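Local coordinates for NlpC/P60 domain-containing protein (Mycobacterium avium subsp. paratuberculosis, PDB 3GT2), which is the P60 domain of a mycobacterial antigen, an NlpC/P60 (peptidase C40) family member and probably a cysteine-type peptidase, at residues 70-75 with 79-84; 93-98 with 104-109. One frame throughout, in Å; residues are numbered along the deposited sequence.

In the fold
Contact 1 (70-75 with 79-84) is a small, partly buried joint around the short helix 75-78, whereas contact 2 (93-98 with 104-109) is a buried strand pair near the centre of the NlpC/P60 domain. A single helical backbone bond and one apolar touch hold contact 1; seven backbone hydrogen bonds and a layer of side chains hold contact 2, which buries about four times the surface. The two meet directly: Ser75 and Tyr79 rest on Phe97, Val106 and the backbone N of Ser105, Phe97 and Val106 lying on one face of the hairpin. Strand 83-85, begun in contact 1, leads along the chain to strand 95-98.

Contact 1: residues 70-75 with 79-84; sequences KLPRSS and YRVGQK. With EDO (1,2-ethanediol), chain D.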
# COMPACT_ATOMS: atom_id res chain seq x y z
N LYS A 70 8.62 -1.81 -8.89
CA LYS A 70 8.30 -3.15 -8.40
C LYS A 70 8.65 -3.22 -6.92
O LYS A 70 9.81 -3.28 -6.55
CB LYS A 70 9.08 -4.21 -9.19
CG LYS A 70 8.54 -4.44 -10.59
CD LYS A 70 9.33 -5.49 -11.35
CE LYS A 70 9.47 -6.78 -10.57
NZ LYS A 70 10.02 -7.87 -11.45
N LEU A 71 7.63 -3.17 -6.07
CA LEU A 71 7.86 -3.25 -4.64
C LEU A 71 8.15 -4.67 -4.22
O LEU A 71 7.67 -5.62 -4.84
CB LEU A 71 6.61 -2.78 -3.88
CG LEU A 71 6.29 -1.29 -3.99
CD1 LEU A 71 4.96 -1.03 -3.29
CD2 LEU A 71 7.39 -0.45 -3.37
N PRO A 72 8.95 -4.83 -3.15
CA PRO A 72 9.15 -6.16 -2.57
C PRO A 72 7.84 -6.76 -2.08
O PRO A 72 6.88 -6.05 -1.72
CB PRO A 72 10.05 -5.91 -1.36
CG PRO A 72 10.61 -4.52 -1.54
CD PRO A 72 9.69 -3.77 -2.45
N ARG A 73 7.80 -8.09 -2.06
CA ARG A 73 6.70 -8.79 -1.46
C ARG A 73 6.90 -8.71 0.05
O ARG A 73 8.04 -8.75 0.53
CB ARG A 73 6.63 -10.25 -1.94
CG ARG A 73 6.06 -10.41 -3.36
CD ARG A 73 7.12 -10.74 -4.43
NE ARG A 73 6.80 -10.17 -5.75
CZ ARG A 73 7.39 -10.52 -6.89
NH1 ARG A 73 8.33 -11.46 -6.90
NH2 ARG A 73 7.04 -9.93 -8.03
N SER A 74 5.80 -8.54 0.77
CA SER A 74 5.76 -8.43 2.23
C SER A 74 5.89 -7.00 2.73
O SER A 74 6.76 -6.24 2.29
CB SER A 74 6.79 -9.35 2.92
OG SER A 74 8.04 -8.70 3.11
N SER A 75 5.01 -6.62 3.64
CA SER A 75 5.08 -5.29 4.23
C SER A 75 6.40 -5.09 4.99
O SER A 75 6.96 -3.99 4.98
CB SER A 75 3.89 -5.05 5.15
OG SER A 75 3.89 -5.95 6.24
N TYR A 79 9.09 -1.98 4.30
CA TYR A 79 9.49 -1.09 5.37
C TYR A 79 10.99 -0.81 5.29
O TYR A 79 11.47 0.14 5.88
CB TYR A 79 9.19 -1.73 6.71
CG TYR A 79 9.23 -0.78 7.89
CD1 TYR A 79 8.39 0.33 7.94
CD2 TYR A 79 10.09 -1.00 8.96
CE1 TYR A 79 8.41 1.19 9.01
CE2 TYR A 79 10.12 -0.14 10.04
CZ TYR A 79 9.27 0.96 10.06
OH TYR A 79 9.27 1.83 11.12
N ARG A 80 11.70 -1.64 4.54
CA ARG A 80 13.16 -1.53 4.47
C ARG A 80 13.67 -0.94 3.16
O ARG A 80 14.87 -0.97 2.89
CB ARG A 80 13.79 -2.91 4.72
CG ARG A 80 13.54 -3.43 6.13
CD ARG A 80 13.89 -4.91 6.24
NE ARG A 80 15.30 -5.15 5.97
CZ ARG A 80 16.27 -4.95 6.86
NH1 ARG A 80 15.98 -4.50 8.07
NH2 ARG A 80 17.53 -5.19 6.53
N VAL A 81 12.77 -0.40 2.36
CA VAL A 81 13.20 0.28 1.14
C VAL A 81 12.78 1.75 1.20
O VAL A 81 12.03 2.15 2.08
CB VAL A 81 12.64 -0.38 -0.12
CG1 VAL A 81 12.92 -1.88 -0.08
CG2 VAL A 81 11.14 -0.12 -0.25
N GLY A 82 13.26 2.54 0.25
CA GLY A 82 12.89 3.93 0.17
C GLY A 82 13.42 4.79 1.30
O GLY A 82 14.43 4.46 1.94
N GLN A 83 12.72 5.89 1.54
CA GLN A 83 13.12 6.88 2.52
C GLN A 83 12.17 6.84 3.70
O GLN A 83 10.96 6.90 3.53
CB GLN A 83 13.08 8.28 1.89
CG GLN A 83 13.40 9.41 2.86
CD GLN A 83 13.14 10.80 2.30
OE1 GLN A 83 13.37 11.81 2.98
NE2 GLN A 83 12.67 10.87 1.06
N LYS A 84 12.72 6.72 4.91
CA LYS A 84 11.90 6.75 6.11
C LYS A 84 11.37 8.17 6.33
O LYS A 84 12.13 9.14 6.22
CB LYS A 84 12.74 6.34 7.31
CG LYS A 84 12.08 5.30 8.18
CD LYS A 84 12.11 3.94 7.50
CE LYS A 84 11.80 2.84 8.49
NZ LYS A 84 12.35 1.54 8.05
C1 EDO D . 13.26 -7.39 -11.15
O1 EDO D . 13.37 -8.70 -10.65
C2 EDO D . 13.47 -7.19 -12.65
O2 EDO D . 12.35 -6.97 -13.46
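Ser75 and Tyr79 join the two ends of a single helical turn, and Pro72 and Val81 touch outside it, so that the chain folds back on itself around the short helix 75-78 of the NlpC/P60 domain. The backbone link is of the i to i+4 kind: Tyr79 N donates to Ser75 O over 3.0 Å, with an N-H...O angle of 143°, well short of straight. Ser74 occupies the N-cap position. Its OG accepts from Ala77 N, supplying an acceptor that the first helical turn lacks within its own backbone, a role for which a short hydroxyl side chain is well fitted. Ser75 turns its OG to Gly102 O, tying the start of the helix to the loop of the neighbouring hairpin.

The apolar part is slight. Pro72 CG lies 3.8 Å from Val81 CG1, the two side chains sliding past each other in opposite directions. With CG1 of Val81 anti to the carbonyl carbon (chi1 -50°), this methyl is the branch that makes the touch. The rigid proline ring also leans on Ala77, while buried Leu71 packs against Met60 and Tyr64 of helix 56-65 and against Met78.

Exposed Lys70 donates from NZ to O2 of an ethanediol, probably from the crystallisation liquor, at 3.2 Å. The ring of Tyr79 packs edge-to-face with Phe97, and Tyr79 CB sits 3.6 Å from Ser75 O. Lys84 curls back beside this tyrosine: Lys84 NZ donates to Tyr79 O at 2.7 Å, and the same nitrogen stands 3.4 Å above the plane of the Tyr79 ring, displaced toward its rim.

Contact 2: residues 93-98 with 104-109; sequences GDLIFY and QSVAMY. With SO4 (sulfate ion), chain C.
Tyr98 O is gripped by two consecutive backbone donors where strand 105-111 starts, Gln104 N at 2.9 Å and Ser105 N at a longer 3.3 Å. Both come from the same face of the carbonyl plane, and Ser105 N stands 42° out of it. Two residues thus sit opposite one, a classic beta bulge. Tyr98 N returns a bond to Ser105 O.

Beyond the bulge the pairing is regular: Ile96 and Ala107 exchange N-H...O bonds, and that from Ile96 N to Ala107 O is almost straight at 177°. This antiparallel beta hairpin pairs on with strand 114-118 beside 105-111, while Leu95 on the other side bonds through its backbone to Val137 of strand 136-138. At the far end Gly93 N donates to Tyr109 O over 2.8 Å; the positive phi of Gly93 suits a residue without a side chain.

Leu95, Phe97, Val106 and Met108 (selenomethionine) share one face, on which Leu95 and Met108 pack against helix 56-65. Val106 CG2, anti to the backbone N, is thereby set over the Phe97 ring, 4.0 Å from its centroid, in a CH-pi contact; Leu95 CD2 reaches the same methyl. On the opposite face lie Ile96 and Ala107, whose short side chain packs on Met115 and Glu117. Ile96 CD1 meets Tyr109 CD1 at 3.9 Å. Tyr109 OH, which also accepts from Asn113 N, donates at 2.6 Å to O1 of a sulfate, probably from the crystallisation liquor, that Asn112 N also holds.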
# COMPACT_ATOMS: atom_id res chain seq x y z
N GLY A 93 0.63 9.17 -1.04
CA GLY A 93 1.53 8.26 -1.74
C GLY A 93 2.54 7.58 -0.81
O GLY A 93 3.15 6.57 -1.17
N ASP A 94 2.72 8.13 0.39
CA ASP A 94 3.61 7.52 1.37
C ASP A 94 2.96 6.25 1.94
O ASP A 94 1.74 6.15 1.99
CB ASP A 94 3.93 8.49 2.51
CG ASP A 94 4.86 9.61 2.08
OD1 ASP A 94 5.47 9.52 0.99
OD2 ASP A 94 4.98 10.60 2.84
N LEU A 95 3.79 5.29 2.35
CA LEU A 95 3.28 4.04 2.91
C LEU A 95 3.25 4.09 4.44
O LEU A 95 4.19 4.57 5.07
CB LEU A 95 4.13 2.86 2.45
CG LEU A 95 4.10 2.56 0.94
CD1 LEU A 95 5.17 1.54 0.59
CD2 LEU A 95 2.72 2.03 0.53
N ILE A 96 2.16 3.58 5.01
CA ILE A 96 1.95 3.50 6.46
C ILE A 96 2.03 2.04 6.87
O ILE A 96 1.47 1.19 6.18
CB ILE A 96 0.56 4.00 6.84
CG1 ILE A 96 0.36 5.45 6.41
CG2 ILE A 96 0.33 3.85 8.34
CD1 ILE A 96 -1.09 5.90 6.45
N PHE A 97 2.70 1.72 7.97
CA PHE A 97 2.94 0.32 8.31
C PHE A 97 2.41 -0.04 9.70
O PHE A 97 2.27 0.83 10.57
CB PHE A 97 4.43 -0.02 8.24
CG PHE A 97 5.02 0.10 6.87
CD1 PHE A 97 5.36 1.34 6.36
CD2 PHE A 97 5.26 -1.03 6.10
CE1 PHE A 97 5.92 1.45 5.10
CE2 PHE A 97 5.82 -0.92 4.84
CZ PHE A 97 6.15 0.32 4.33
N TYR A 98 2.13 -1.32 9.90
CA TYR A 98 1.59 -1.82 11.16
C TYR A 98 2.39 -3.01 11.66
O TYR A 98 2.88 -3.81 10.87
CB TYR A 98 0.10 -2.18 11.00
CG TYR A 98 -0.69 -0.95 10.70
CD1 TYR A 98 -1.22 -0.18 11.73
CD2 TYR A 98 -0.86 -0.52 9.38
CE1 TYR A 98 -1.90 0.97 11.47
CE2 TYR A 98 -1.55 0.64 9.12
CZ TYR A 98 -2.07 1.38 10.17
OH TYR A 98 -2.75 2.54 9.92
N GLN A 104 3.20 -6.54 10.08
CA GLN A 104 1.81 -6.98 10.13
C GLN A 104 0.99 -6.55 8.92
O GLN A 104 0.22 -7.33 8.37
CB GLN A 104 1.11 -6.55 11.42
CG GLN A 104 1.62 -7.28 12.64
CD GLN A 104 0.65 -7.24 13.80
OE1 GLN A 104 -0.46 -6.72 13.66
NE2 GLN A 104 1.06 -7.78 14.94
N SER A 105 1.14 -5.30 8.50
CA SER A 105 0.37 -4.82 7.36
C SER A 105 0.91 -3.48 6.85
O SER A 105 1.83 -2.88 7.42
CB SER A 105 -1.10 -4.70 7.76
OG SER A 105 -1.93 -4.48 6.63
N VAL A 106 0.32 -3.01 5.77
CA VAL A 106 0.75 -1.79 5.13
C VAL A 106 -0.47 -1.16 4.46
O VAL A 106 -1.42 -1.86 4.11
CB VAL A 106 1.85 -2.08 4.07
CG1 VAL A 106 1.34 -3.10 3.02
CG2 VAL A 106 2.33 -0.78 3.44
N ALA A 107 -0.44 0.16 4.29
CA ALA A 107 -1.53 0.88 3.62
C ALA A 107 -0.97 2.13 2.95
O ALA A 107 0.13 2.53 3.24
CB ALA A 107 -2.61 1.25 4.63
N MSE A 108 -1.73 2.72 2.04
CA MSE A 108 -1.26 3.88 1.31
C MSE A 108 -1.93 5.15 1.83
O MSE A 108 -3.16 5.24 1.89
CB MSE A 108 -1.59 3.71 -0.18
CG MSE A 108 -1.21 4.93 -1.02
SE MSE A 108 -1.99 4.80 -2.84
CE MSE A 108 -3.86 4.48 -2.37
N TYR A 109 -1.13 6.13 2.22
CA TYR A 109 -1.69 7.40 2.65
C TYR A 109 -2.27 8.18 1.47
O TYR A 109 -1.64 8.28 0.41
CB TYR A 109 -0.63 8.25 3.34
CG TYR A 109 -1.19 9.44 4.06
CD1 TYR A 109 -2.28 9.31 4.93
CD2 TYR A 109 -0.63 10.70 3.89
CE1 TYR A 109 -2.78 10.40 5.60
CE2 TYR A 109 -1.13 11.80 4.55
CZ TYR A 109 -2.21 11.65 5.41
OH TYR A 109 -2.71 12.75 6.07
S SO4 C . -2.22 16.09 5.02
O1 SO4 C . -1.58 15.05 5.81
O2 SO4 C . -2.50 15.62 3.67
O3 SO4 C . -3.46 16.50 5.66
O4 SO4 C . -1.32 17.24 4.93